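Local atomic coordinates of probable cobalt-precorrin-6B C(15)-methyltransferase (decarboxylating) (Methanothermobacter thermautotrophicus, PDB entry 1L3I), a protein that probably methylates C-15 of cobalt-precorrin-6B with S-adenosyl-L-methionine and then decarboxylates C-12, giving cobalt-precorrin-7 on the anaerobic route to adenosylcobalamin. Residues L28-K33 / G127-V132; N34-D39 / D100-V105; G89-A94 / Q114-I119; C96-I101 / K121-P126. All blocks are in the same frame, centred on the assembly; numbering follows the deposited sequence.

Interaction 1. Residues L28-K33 / G127-V132; sequences LAEPGK and GGRIIV
Arg129 NH1 reaches the C-terminal end of helix 19-29 and donates to Ala29 O at 2.7 Å, a nearly straight bond (166° at the hydrogen) with the oxygen in the guanidinium plane. It is a helix-on-sheet contact of the Rossmann-like methyltransferase fold, in which helix 19-29 packs over strand 128-134. Two residues further along that strand, Ile131 sends CD1 against the last turn of the helix, 3.7 Å from Ala29 CB and 4.0 Å from Leu28 CB. Glu30, with positive phi, leaves the helix here, and its extended side chain crosses that of Arg129 at about a right angle. Glu30 OE1 stays 4.6 Å from Arg129 NE and well out of the guanidinium plane; the opposite charges lie close, but no N-H points at the oxygen. The arginine chain is bent at chi2 (124°) and chi3 (-87°) and folds back towards its own strand start. An alanine at Arg129 would probably leave Ala29 O and Gly127 O without the donors that join them. Asp35 adds a long, weak ion pair to NH1. The guanidinium's turn is fixed from the other edge, where NE and NH2 both grip Gly127 O, at 3.1 Å and 3.2 Å.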
loop_
_atom_site.group_PDB
_atom_site.type_symbol
_atom_site.label_atom_id
_atom_site.label_comp_id
_atom_site.label_asym_id
_atom_site.label_seq_id
_atom_site.Cartn_x
_atom_site.Cartn_y
_atom_site.Cartn_z
ATOM N N LEU A 28 -20.519 -0.581 -1.544
ATOM C CA LEU A 28 -20.808 0.756 -2.043
ATOM C C LEU A 28 -22.096 0.775 -2.872
ATOM O O LEU A 28 -22.858 1.750 -2.829
ATOM C CB LEU A 28 -19.625 1.268 -2.880
ATOM C CG LEU A 28 -18.298 1.506 -2.153
ATOM C CD1 LEU A 28 -17.180 1.796 -3.144
ATOM C CD2 LEU A 28 -18.433 2.652 -1.145
ATOM N N ALA A 29 -22.339 -0.304 -3.618
ATOM C CA ALA A 29 -23.525 -0.414 -4.458
ATOM C C ALA A 29 -24.812 -0.644 -3.650
ATOM O O ALA A 29 -25.875 -0.177 -4.049
ATOM C CB ALA A 29 -23.331 -1.519 -5.501
ATOM N N GLU A 30 -24.710 -1.368 -2.532
ATOM C CA GLU A 30 -25.865 -1.672 -1.686
ATOM C C GLU A 30 -26.981 -2.269 -2.544
ATOM O O GLU A 30 -28.065 -1.689 -2.674
ATOM C CB GLU A 30 -26.377 -0.405 -1.005
ATOM C CG GLU A 30 -25.303 0.405 -0.314
ATOM C CD GLU A 30 -25.849 1.698 0.255
ATOM O OE1 GLU A 30 -26.063 2.652 -0.536
ATOM O OE2 GLU A 30 -26.079 1.748 1.489
ATOM N N PRO A 31 -26.733 -3.447 -3.129
ATOM C CA PRO A 31 -27.705 -4.132 -3.984
ATOM C C PRO A 31 -29.020 -4.480 -3.290
ATOM O O PRO A 31 -29.022 -5.069 -2.210
ATOM C CB PRO A 31 -26.964 -5.405 -4.405
ATOM C CG PRO A 31 -25.518 -5.037 -4.244
ATOM C CD PRO A 31 -25.524 -4.265 -2.961
ATOM N N GLY A 32 -30.128 -4.122 -3.936
ATOM C CA GLY A 32 -31.446 -4.414 -3.405
ATOM C C GLY A 32 -32.177 -5.329 -4.376
ATOM O O GLY A 32 -31.987 -5.223 -5.588
ATOM N N LYS A 33 -33.042 -6.191 -3.851
ATOM C CA LYS A 33 -33.779 -7.120 -4.691
ATOM C C LYS A 33 -34.689 -6.511 -5.745
ATOM O O LYS A 33 -35.134 -7.204 -6.650
ATOM C CB LYS A 33 -34.554 -8.097 -3.820
ATOM C CG LYS A 33 -33.666 -9.150 -3.152
ATOM C CD LYS A 33 -34.528 -10.132 -2.371
ATOM C CE LYS A 33 -33.731 -11.343 -1.877
ATOM N NZ LYS A 33 -34.671 -12.451 -1.516
ATOM N N GLY A 127 -31.691 8.271 -6.070
ATOM C CA GLY A 127 -31.043 7.434 -5.077
ATOM C C GLY A 127 -30.134 6.376 -5.696
ATOM O O GLY A 127 -29.701 5.446 -5.016
ATOM N N GLY A 128 -29.908 6.485 -7.004
ATOM C CA GLY A 128 -29.047 5.555 -7.718
ATOM C C GLY A 128 -27.572 5.758 -7.387
ATOM O O GLY A 128 -27.153 6.840 -6.984
ATOM N N ARG A 129 -26.779 4.709 -7.580
ATOM C CA ARG A 129 -25.357 4.745 -7.291
ATOM C C ARG A 129 -24.532 4.430 -8.525
ATOM O O ARG A 129 -24.877 3.543 -9.297
ATOM C CB ARG A 129 -25.030 3.712 -6.208
ATOM C CG ARG A 129 -25.589 4.002 -4.811
ATOM C CD ARG A 129 -26.452 2.854 -4.301
ATOM N NE ARG A 129 -27.833 2.993 -4.741
ATOM C CZ ARG A 129 -28.702 1.994 -4.892
ATOM N NH1 ARG A 129 -28.357 0.733 -4.646
ATOM N NH2 ARG A 129 -29.934 2.259 -5.286
ATOM N N ILE A 130 -23.442 5.171 -8.707
ATOM C CA ILE A 130 -22.522 4.946 -9.818
ATOM C C ILE A 130 -21.161 4.627 -9.194
ATOM O O ILE A 130 -20.737 5.284 -8.246
ATOM C CB ILE A 130 -22.360 6.193 -10.717
ATOM C CG1 ILE A 130 -23.724 6.662 -11.251
ATOM C CG2 ILE A 130 -21.385 5.896 -11.859
ATOM C CD1 ILE A 130 -23.628 7.924 -12.079
ATOM N N ILE A 131 -20.497 3.591 -9.702
ATOM C CA ILE A 131 -19.181 3.180 -9.208
ATOM C C ILE A 131 -18.298 2.866 -10.406
ATOM O O ILE A 131 -18.651 2.062 -11.254
ATOM C CB ILE A 131 -19.279 1.925 -8.286
ATOM C CG1 ILE A 131 -20.150 2.231 -7.066
ATOM C CG2 ILE A 131 -17.880 1.484 -7.830
ATOM C CD1 ILE A 131 -21.022 1.101 -6.670
ATOM N N VAL A 132 -17.190 3.571 -10.520
ATOM C CA VAL A 132 -16.273 3.369 -11.618
ATOM C C VAL A 132 -15.026 2.720 -11.044
ATOM O O VAL A 132 -14.484 3.193 -10.053
ATOM C CB VAL A 132 -15.870 4.723 -12.291
ATOM C CG1 VAL A 132 -14.917 4.462 -13.460
ATOM C CG2 VAL A 132 -17.113 5.497 -12.765
#

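Interaction 2. Residues N34-D39 / D100-V105; sequences NDVAVD and DIDIAV
Val38 sits between two residues of the neighbouring strand, its N donating to Ile103 O at 2.9 Å and its O accepting from Val105 N. Strands 36-40 and 101-106 thus pair in parallel at the middle of the Rossmann-like sheet, their short axes 10° apart. The tight part lies on the face of Val38, Ala104 and Ile101. Val38 CG1 stands between the backbone N and the carbonyl carbon (chi1 63°), which brings it to 3.5 Å from Ile101 CD1, with Ala104 CB also in contact. On the other face Ala37 CB meets Ile103 CB, and Asp39, whose OD2 is held by Thr48, brings OD1 near Val105, not far from the bound S-adenosyl-L-homocysteine. At the Asn34 and Asp100 end, where both residues are exposed, apolar packing thins and polar contacts take over. Val36 O accepts two donors there, Asp102 N at 2.8 Å and Ile103 N at 3.3 Å, where the second strand turns a corner. Asp102 also reaches back to Val36 with its carboxylate. Asp35 OD1 comes within 3.6 Å of Asp102 OD2, a meeting of like charges that Lys125 may ease through a long, weak ion pair with Asp102. An alanine at Asp102 would probably leave Val36 N without its acceptor and Lys125 without this acid. Asp102 OD2 takes Val36 N at 2.9 Å on its anti lone pair.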
loop_
_atom_site.group_PDB
_atom_site.type_symbol
_atom_site.label_atom_id
_atom_site.label_comp_id
_atom_site.label_asym_id
_atom_site.label_seq_id
_atom_site.Cartn_x
_atom_site.Cartn_y
_atom_site.Cartn_z
ATOM N N ASN A 34 -34.972 -5.220 -5.641
ATOM C CA ASN A 34 -35.830 -4.546 -6.617
ATOM C C ASN A 34 -35.027 -3.568 -7.460
ATOM O O ASN A 34 -35.595 -2.707 -8.132
ATOM C CB ASN A 34 -36.959 -3.772 -5.922
ATOM C CG ASN A 34 -37.879 -4.674 -5.124
ATOM O OD1 ASN A 34 -37.958 -5.889 -5.366
ATOM N ND2 ASN A 34 -38.566 -4.089 -4.141
ATOM N N ASP A 35 -33.704 -3.697 -7.404
ATOM C CA ASP A 35 -32.825 -2.817 -8.155
ATOM C C ASP A 35 -32.546 -3.328 -9.546
ATOM O O ASP A 35 -32.510 -4.538 -9.786
ATOM C CB ASP A 35 -31.496 -2.625 -7.421
ATOM C CG ASP A 35 -31.597 -1.656 -6.262
ATOM O OD1 ASP A 35 -32.518 -0.811 -6.282
ATOM O OD2 ASP A 35 -30.746 -1.722 -5.335
ATOM N N VAL A 36 -32.342 -2.385 -10.453
ATOM C CA VAL A 36 -32.022 -2.675 -11.843
ATOM C C VAL A 36 -30.587 -2.170 -11.973
ATOM O O VAL A 36 -30.318 -1.001 -11.705
ATOM C CB VAL A 36 -32.935 -1.897 -12.822
ATOM C CG1 VAL A 36 -32.503 -2.150 -14.265
ATOM C CG2 VAL A 36 -34.380 -2.297 -12.622
ATOM N N ALA A 37 -29.661 -3.043 -12.338
ATOM C CA ALA A 37 -28.279 -2.639 -12.438
ATOM C C ALA A 37 -27.712 -2.834 -13.820
ATOM O O ALA A 37 -28.219 -3.633 -14.599
ATOM C CB ALA A 37 -27.455 -3.423 -11.427
ATOM N N VAL A 38 -26.661 -2.080 -14.128
ATOM C CA VAL A 38 -25.967 -2.217 -15.406
ATOM C C VAL A 38 -24.477 -2.341 -15.110
ATOM O O VAL A 38 -23.942 -1.616 -14.271
ATOM C CB VAL A 38 -26.231 -1.033 -16.390
ATOM C CG1 VAL A 38 -25.716 0.268 -15.828
ATOM C CG2 VAL A 38 -25.571 -1.307 -17.725
ATOM N N ASP A 39 -23.841 -3.331 -15.726
ATOM C CA ASP A 39 -22.413 -3.551 -15.566
ATOM C C ASP A 39 -21.777 -3.242 -16.910
ATOM O O ASP A 39 -21.850 -4.041 -17.845
ATOM C CB ASP A 39 -22.134 -4.998 -15.139
ATOM C CG ASP A 39 -20.649 -5.275 -14.901
ATOM O OD1 ASP A 39 -19.870 -4.327 -14.708
ATOM O OD2 ASP A 39 -20.252 -6.446 -14.913
ATOM N N ASP A 100 -34.289 2.610 -17.045
ATOM C CA ASP A 100 -33.554 3.359 -16.031
ATOM C C ASP A 100 -32.914 2.413 -15.021
ATOM O O ASP A 100 -33.439 1.326 -14.754
ATOM C CB ASP A 100 -34.461 4.385 -15.336
ATOM C CG ASP A 100 -34.793 5.578 -16.227
ATOM O OD1 ASP A 100 -34.130 5.795 -17.273
ATOM O OD2 ASP A 100 -35.735 6.317 -15.866
ATOM N N ILE A 101 -31.805 2.853 -14.437
ATOM C CA ILE A 101 -31.050 2.033 -13.498
ATOM C C ILE A 101 -30.902 2.598 -12.094
ATOM O O ILE A 101 -30.866 3.805 -11.887
ATOM C CB ILE A 101 -29.622 1.785 -14.042
ATOM C CG1 ILE A 101 -28.965 3.146 -14.332
ATOM C CG2 ILE A 101 -29.675 0.902 -15.298
ATOM C CD1 ILE A 101 -27.573 3.077 -14.827
ATOM N N ASP A 102 -30.762 1.697 -11.138
ATOM C CA ASP A 102 -30.580 2.055 -9.743
ATOM C C ASP A 102 -29.092 1.988 -9.424
ATOM O O ASP A 102 -28.599 2.743 -8.583
ATOM C CB ASP A 102 -31.331 1.077 -8.855
ATOM C CG ASP A 102 -32.827 1.127 -9.078
ATOM O OD1 ASP A 102 -33.434 2.166 -8.730
ATOM O OD2 ASP A 102 -33.397 0.150 -9.620
ATOM N N ILE A 103 -28.394 1.074 -10.097
ATOM C CA ILE A 103 -26.972 0.869 -9.896
ATOM C C ILE A 103 -26.245 0.791 -11.236
ATOM O O ILE A 103 -26.691 0.117 -12.164
ATOM C CB ILE A 103 -26.706 -0.449 -9.130
ATOM C CG1 ILE A 103 -27.373 -0.422 -7.757
ATOM C CG2 ILE A 103 -25.216 -0.707 -8.988
ATOM C CD1 ILE A 103 -27.443 -1.784 -7.109
ATOM N N ALA A 104 -25.117 1.477 -11.328
ATOM C CA ALA A 104 -24.295 1.462 -12.525
ATOM C C ALA A 104 -22.827 1.275 -12.122
ATOM O O ALA A 104 -22.260 2.086 -11.376
ATOM C CB ALA A 104 -24.458 2.757 -13.301
ATOM N N VAL A 105 -22.236 0.173 -12.575
ATOM C CA VAL A 105 -20.827 -0.131 -12.321
ATOM C C VAL A 105 -20.108 -0.074 -13.667
ATOM O O VAL A 105 -20.496 -0.759 -14.634
ATOM C CB VAL A 105 -20.625 -1.530 -11.707
ATOM C CG1 VAL A 105 -19.111 -1.842 -11.557
ATOM C CG2 VAL A 105 -21.362 -1.611 -10.363
#

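Interaction 3. Residues G89-A94 / Q114-I119; sequences GDAPEA and QEILRI. With SAH (S-adenosyl-L-homocysteine), chain G.
Within 114-119, Glu115 is first to touch Pro92 of the short helix 91-95. CG of Glu115 is anti to its backbone N (chi1 -175°) and the chain runs on extended, crossing the Pro92 side chain at about a right angle. Glu115 OE2 lies 3.3 Å from Pro92 CB, and its CD also rests against Pro92 CG, so the contact is one of a carboxylate on ring carbons. Ile116 follows, packing against Pro92 and Ala91 and reaching toward the bound S-adenosyl-L-homocysteine. Its CG1 is 4.0 Å from Pro92 CG, while CD1 touches Ala91 CB at 3.9 Å and comes near ligand N6; Val40 of strand 36-40 lies against both Ile116 and Ala91. One turn after Glu115, Ile119 closes the contact with CD1 3.6 Å from Pro92 CB. Pro92 is thereby held by three side chains of one helix.

Next to this packing Ala91 binds the adenine: its N donates to N1 of the ligand at 2.9 Å (146° at the hydrogen), and its CB lies 3.3 Å from the same N1. Asp90 brings OD1 to 3.2 Å from ligand N6 and is itself salt-bridged to Arg63; Asp62, Thr17 and Gly46 bond the ligand elsewhere. The two segments meet without hydrogen bonds, consistent with packing that is not directional, while the directional bond to ligand N1 comes from the backbone of Ala91.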
loop_
_atom_site.group_PDB
_atom_site.type_symbol
_atom_site.label_atom_id
_atom_site.label_comp_id
_atom_site.label_asym_id
_atom_site.label_seq_id
_atom_site.Cartn_x
_atom_site.Cartn_y
_atom_site.Cartn_z
ATOM N N GLY A 89 -21.583 -5.187 -27.646
ATOM C CA GLY A 89 -21.564 -3.917 -28.345
ATOM C C GLY A 89 -20.905 -2.833 -27.529
ATOM O O GLY A 89 -20.567 -3.019 -26.359
ATOM N N ASP A 90 -20.718 -1.691 -28.168
ATOM C CA ASP A 90 -20.101 -0.549 -27.528
ATOM C C ASP A 90 -21.115 -0.002 -26.510
ATOM O O ASP A 90 -22.299 0.122 -26.808
ATOM C CB ASP A 90 -19.761 0.486 -28.599
ATOM C CG ASP A 90 -18.718 1.476 -28.139
ATOM O OD1 ASP A 90 -17.691 1.050 -27.553
ATOM O OD2 ASP A 90 -18.927 2.684 -28.382
ATOM N N ALA A 91 -20.628 0.318 -25.319
ATOM C CA ALA A 91 -21.455 0.805 -24.220
ATOM C C ALA A 91 -22.478 1.910 -24.466
ATOM O O ALA A 91 -23.647 1.747 -24.106
ATOM C CB ALA A 91 -20.585 1.177 -23.019
ATOM N N PRO A 92 -22.067 3.054 -25.046
ATOM C CA PRO A 92 -23.078 4.104 -25.252
ATOM C C PRO A 92 -24.311 3.651 -26.040
ATOM O O PRO A 92 -25.438 3.882 -25.597
ATOM C CB PRO A 92 -22.285 5.199 -25.942
ATOM C CG PRO A 92 -20.909 5.023 -25.336
ATOM C CD PRO A 92 -20.745 3.528 -25.472
ATOM N N GLU A 93 -24.084 2.934 -27.146
ATOM C CA GLU A 93 -25.165 2.413 -27.982
ATOM C C GLU A 93 -26.071 1.520 -27.149
ATOM O O GLU A 93 -27.298 1.678 -27.172
ATOM C CB GLU A 93 -24.598 1.615 -29.179
ATOM C CG GLU A 93 -25.507 0.495 -29.782
ATOM C CD GLU A 93 -25.293 -0.898 -29.140
ATOM O OE1 GLU A 93 -24.118 -1.342 -29.037
ATOM O OE2 GLU A 93 -26.297 -1.556 -28.741
ATOM N N ALA A 94 -25.449 0.594 -26.414
ATOM C CA ALA A 94 -26.143 -0.383 -25.575
ATOM C C ALA A 94 -26.896 0.256 -24.420
ATOM O O ALA A 94 -28.028 -0.138 -24.119
ATOM C CB ALA A 94 -25.159 -1.400 -25.050
ATOM N N GLN A 114 -16.331 9.517 -20.423
ATOM C CA GLN A 114 -17.142 10.724 -20.321
ATOM C C GLN A 114 -18.541 10.534 -20.902
ATOM O O GLN A 114 -19.539 10.872 -20.263
ATOM C CB GLN A 114 -16.425 11.857 -21.033
ATOM C CG GLN A 114 -17.088 13.196 -20.900
ATOM C CD GLN A 114 -16.288 14.269 -21.592
ATOM O OE1 GLN A 114 -16.253 14.339 -22.830
ATOM N NE2 GLN A 114 -15.618 15.105 -20.802
ATOM N N GLU A 115 -18.598 9.965 -22.102
ATOM C CA GLU A 115 -19.860 9.714 -22.802
ATOM C C GLU A 115 -20.728 8.738 -22.012
ATOM O O GLU A 115 -21.925 8.972 -21.822
ATOM C CB GLU A 115 -19.557 9.134 -24.183
ATOM C CG GLU A 115 -20.753 8.921 -25.072
ATOM C CD GLU A 115 -20.377 8.347 -26.434
ATOM O OE1 GLU A 115 -19.164 8.141 -26.697
ATOM O OE2 GLU A 115 -21.304 8.104 -27.248
ATOM N N ILE A 116 -20.105 7.630 -21.595
ATOM C CA ILE A 116 -20.727 6.558 -20.827
ATOM C C ILE A 116 -21.331 7.125 -19.554
ATOM O O ILE A 116 -22.471 6.811 -19.220
ATOM C CB ILE A 116 -19.673 5.479 -20.456
ATOM C CG1 ILE A 116 -19.253 4.704 -21.701
ATOM C CG2 ILE A 116 -20.199 4.515 -19.388
ATOM C CD1 ILE A 116 -18.096 3.758 -21.440
ATOM N N LEU A 117 -20.583 7.982 -18.863
ATOM C CA LEU A 117 -21.082 8.579 -17.625
ATOM C C LEU A 117 -22.258 9.536 -17.848
ATOM O O LEU A 117 -23.284 9.410 -17.181
ATOM C CB LEU A 117 -19.957 9.274 -16.852
ATOM C CG LEU A 117 -18.942 8.381 -16.144
ATOM C CD1 LEU A 117 -17.960 9.292 -15.446
ATOM C CD2 LEU A 117 -19.614 7.426 -15.159
ATOM N N ARG A 118 -22.129 10.454 -18.809
ATOM C CA ARG A 118 -23.196 11.406 -19.127
ATOM C C ARG A 118 -24.493 10.656 -19.374
ATOM O O ARG A 118 -25.535 11.072 -18.896
ATOM C CB ARG A 118 -22.871 12.203 -20.380
ATOM C CG ARG A 118 -21.943 13.379 -20.183
ATOM C CD ARG A 118 -21.809 14.102 -21.500
ATOM N NE ARG A 118 -20.793 15.134 -21.501
ATOM C CZ ARG A 118 -19.846 15.243 -22.428
ATOM N NH1 ARG A 118 -19.775 14.363 -23.430
ATOM N NH2 ARG A 118 -18.985 16.265 -22.397
ATOM N N ILE A 119 -24.413 9.573 -20.147
ATOM C CA ILE A 119 -25.574 8.727 -20.447
ATOM C C ILE A 119 -26.093 8.069 -19.172
ATOM O O ILE A 119 -27.295 8.046 -18.941
ATOM C CB ILE A 119 -25.243 7.619 -21.504
ATOM C CG1 ILE A 119 -24.859 8.251 -22.850
ATOM C CG2 ILE A 119 -26.397 6.633 -21.649
ATOM C CD1 ILE A 119 -24.291 7.265 -23.862
HETATM N N SAH G . -15.026 -6.311 -13.904
HETATM C CA SAH G . -14.880 -7.475 -14.784
HETATM C CB SAH G . -13.697 -7.298 -15.773
HETATM C CG SAH G . -13.868 -6.070 -16.711
HETATM S SD SAH G . -12.567 -5.795 -17.920
HETATM C C SAH G . -14.679 -8.716 -13.925
HETATM O O SAH G . -14.688 -8.559 -12.691
HETATM O OXT SAH G . -14.539 -9.820 -14.489
HETATM C "C5'" SAH G . -13.163 -4.362 -18.784
HETATM C "C4'" SAH G . -14.108 -4.695 -19.883
HETATM O "O4'" SAH G . -14.444 -3.422 -20.467
HETATM C "C3'" SAH G . -13.528 -5.602 -21.077
HETATM O "O3'" SAH G . -14.113 -6.927 -21.288
HETATM C "C2'" SAH G . -13.698 -4.618 -22.258
HETATM O "O2'" SAH G . -13.867 -5.170 -23.573
HETATM C "C1'" SAH G . -14.840 -3.759 -21.766
HETATM N N9 SAH G . -15.067 -2.448 -22.359
HETATM C C8 SAH G . -14.162 -1.360 -22.415
HETATM N N7 SAH G . -14.697 -0.332 -23.001
HETATM C C5 SAH G . -16.001 -0.738 -23.366
HETATM C C6 SAH G . -17.067 -0.096 -24.021
HETATM N N6 SAH G . -16.979 1.168 -24.448
HETATM N N1 SAH G . -18.233 -0.772 -24.223
HETATM C C2 SAH G . -18.306 -2.026 -23.792
HETATM N N3 SAH G . -17.381 -2.733 -23.168
HETATM C C4 SAH G . -16.241 -2.039 -22.978
#

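Interaction 4. Residues C96-I101 / K121-P126; sequences CKIPDI and KDKLKP
Asp100 lays its side chain over the backbone of Lys123, while the lysine reaches along 96-101 to Ile98. The lysine is bent at chi3 (61°) and chi4, and its NZ bonds to Ile98 O; that modelled distance is very short, so its exact value is doubtful. Leu95 O takes a second bond from NZ, which places the ammonium at the end of helix 91-95. On the aspartate side, Asp100 CB is 3.2 Å from Lys123 O, and Asp100 OD1 is 3.6 Å from Lys123 CB. The two charged ends, Asp100 OD1 and Lys123 NZ, stay 5.1 Å apart. Lys125, extended beyond CG, also touches Asp100, its CG lying 3.8 Å from Asp100 CB.

Ile101 and Leu124 form a single parallel bridge, their side chains crossing at about a right angle on one face. Leu124 CD1 lies 4.1 Å from Ile101 CG1 and also touches Ile101 O. The backbone on either side of Leu124 holds the bridge: Ile101 N donates to Lys123 O at 2.9 Å and Lys125 N to Ile101 O at 2.8 Å. The contact joins the loop between helix 91-95 and strand 101-106 to the end of helix 113-122 and strand 124-125, with Val38 of strand 36-40 packed against Ile98 and Ile101.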
loop_
_atom_site.group_PDB
_atom_site.type_symbol
_atom_site.label_atom_id
_atom_site.label_comp_id
_atom_site.label_asym_id
_atom_site.label_seq_id
_atom_site.Cartn_x
_atom_site.Cartn_y
_atom_site.Cartn_z
ATOM N N CYS A 96 -28.279 3.104 -24.219
ATOM C CA CYS A 96 -29.487 3.786 -24.673
ATOM C C CYS A 96 -30.707 2.867 -24.834
ATOM O O CYS A 96 -31.843 3.350 -24.841
ATOM C CB CYS A 96 -29.235 4.504 -25.998
ATOM S SG CYS A 96 -28.225 5.974 -25.911
ATOM N N LYS A 97 -30.474 1.558 -24.952
ATOM C CA LYS A 97 -31.556 0.590 -25.129
ATOM C C LYS A 97 -32.153 0.029 -23.838
ATOM O O LYS A 97 -33.223 -0.591 -23.857
ATOM C CB LYS A 97 -31.083 -0.582 -25.977
ATOM C CG LYS A 97 -30.464 -0.209 -27.299
ATOM C CD LYS A 97 -30.083 -1.476 -28.048
ATOM C CE LYS A 97 -29.316 -1.172 -29.331
ATOM N NZ LYS A 97 -29.165 -2.410 -30.147
ATOM N N ILE A 98 -31.476 0.241 -22.718
ATOM C CA ILE A 98 -31.949 -0.299 -21.453
ATOM C C ILE A 98 -32.823 0.692 -20.670
ATOM O O ILE A 98 -32.869 1.874 -20.982
ATOM C CB ILE A 98 -30.751 -0.787 -20.576
ATOM C CG1 ILE A 98 -29.956 0.387 -20.018
ATOM C CG2 ILE A 98 -29.821 -1.640 -21.404
ATOM C CD1 ILE A 98 -28.904 -0.021 -18.995
ATOM N N PRO A 99 -33.620 0.184 -19.720
ATOM C CA PRO A 99 -34.468 1.083 -18.930
ATOM C C PRO A 99 -33.633 1.852 -17.916
ATOM O O PRO A 99 -32.401 1.758 -17.917
ATOM C CB PRO A 99 -35.445 0.121 -18.253
ATOM C CG PRO A 99 -34.696 -1.154 -18.171
ATOM C CD PRO A 99 -34.007 -1.219 -19.508
ATOM N N ASP A 100 -34.289 2.610 -17.045
ATOM C CA ASP A 100 -33.554 3.359 -16.031
ATOM C C ASP A 100 -32.914 2.413 -15.021
ATOM O O ASP A 100 -33.439 1.326 -14.754
ATOM C CB ASP A 100 -34.461 4.385 -15.336
ATOM C CG ASP A 100 -34.793 5.578 -16.227
ATOM O OD1 ASP A 100 -34.130 5.795 -17.273
ATOM O OD2 ASP A 100 -35.735 6.317 -15.866
ATOM N N ILE A 101 -31.805 2.853 -14.437
ATOM C CA ILE A 101 -31.050 2.033 -13.498
ATOM C C ILE A 101 -30.902 2.598 -12.094
ATOM O O ILE A 101 -30.866 3.805 -11.887
ATOM C CB ILE A 101 -29.622 1.785 -14.042
ATOM C CG1 ILE A 101 -28.965 3.146 -14.332
ATOM C CG2 ILE A 101 -29.675 0.902 -15.298
ATOM C CD1 ILE A 101 -27.573 3.077 -14.827
ATOM N N LYS A 121 -25.920 9.140 -16.268
ATOM C CA LYS A 121 -26.607 10.161 -15.487
ATOM C C LYS A 121 -28.047 10.255 -16.005
ATOM O O LYS A 121 -28.968 10.058 -15.230
ATOM C CB LYS A 121 -25.925 11.529 -15.564
ATOM C CG LYS A 121 -26.592 12.546 -14.668
ATOM C CD LYS A 121 -26.138 13.951 -14.977
ATOM C CE LYS A 121 -26.956 14.963 -14.157
ATOM N NZ LYS A 121 -26.455 16.373 -14.344
ATOM N N ASP A 122 -28.222 10.419 -17.327
ATOM C CA ASP A 122 -29.550 10.533 -17.993
ATOM C C ASP A 122 -30.566 9.409 -17.698
ATOM O O ASP A 122 -31.763 9.573 -17.967
ATOM C CB ASP A 122 -29.428 10.594 -19.535
ATOM C CG ASP A 122 -28.821 11.900 -20.066
ATOM O OD1 ASP A 122 -28.169 12.685 -19.361
ATOM O OD2 ASP A 122 -28.954 12.118 -21.277
ATOM N N LYS A 123 -30.089 8.275 -17.180
ATOM C CA LYS A 123 -30.972 7.149 -16.888
ATOM C C LYS A 123 -30.952 6.704 -15.441
ATOM O O LYS A 123 -31.513 5.649 -15.120
ATOM C CB LYS A 123 -30.552 5.937 -17.717
ATOM C CG LYS A 123 -30.014 6.241 -19.097
ATOM C CD LYS A 123 -30.167 5.019 -19.987
ATOM C CE LYS A 123 -31.635 4.636 -20.121
ATOM N NZ LYS A 123 -31.843 4.086 -21.473
ATOM N N LEU A 124 -30.262 7.455 -14.584
ATOM C CA LEU A 124 -30.142 7.066 -13.175
ATOM C C LEU A 124 -31.385 7.385 -12.344
ATOM O O LEU A 124 -31.829 8.518 -12.300
ATOM C CB LEU A 124 -28.876 7.690 -12.537
ATOM C CG LEU A 124 -28.373 7.133 -11.185
ATOM C CD1 LEU A 124 -27.917 5.696 -11.325
ATOM C CD2 LEU A 124 -27.243 7.993 -10.624
ATOM N N LYS A 125 -31.971 6.359 -11.738
ATOM C CA LYS A 125 -33.134 6.552 -10.900
ATOM C C LYS A 125 -32.729 7.333 -9.626
ATOM O O LYS A 125 -31.546 7.389 -9.259
ATOM C CB LYS A 125 -33.735 5.205 -10.512
ATOM C CG LYS A 125 -34.607 4.593 -11.562
ATOM C CD LYS A 125 -35.084 3.239 -11.093
ATOM C CE LYS A 125 -36.036 2.622 -12.110
ATOM N NZ LYS A 125 -36.242 1.152 -11.868
ATOM N N PRO A 126 -33.696 8.000 -8.972
ATOM C CA PRO A 126 -33.348 8.743 -7.761
ATOM C C PRO A 126 -32.731 7.804 -6.740
ATOM O O PRO A 126 -33.173 6.669 -6.582
ATOM C CB PRO A 126 -34.697 9.281 -7.293
ATOM C CG PRO A 126 -35.411 9.529 -8.603
ATOM C CD PRO A 126 -35.099 8.258 -9.367
#

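Overall arrangement
Interaction 2 is the buried centre of the sheet, and its backbone pairing contrasts with interaction 3, a buried helix-to-helix packing of isoleucine, alanine, proline and one carboxylate next to the adenine. Interactions 1 and 4 are partly buried and mix apolar packing with long cationic side chains near carbonyls at helix ends, an arginine in one and a lysine in the other; interaction 4 also has parallel backbone pairing. Interactions 1 and 2 adjoin through neighbouring strands, Arg129 N meeting Asp102 O and Ile131 N meeting Ala104 O. Interactions 2 and 4 share Asp100 and Ile101, so strand 101-106 pairs with strand 36-40 in one and with strand 124-125 in the other. Helix 113-122 serves both 3 and 4.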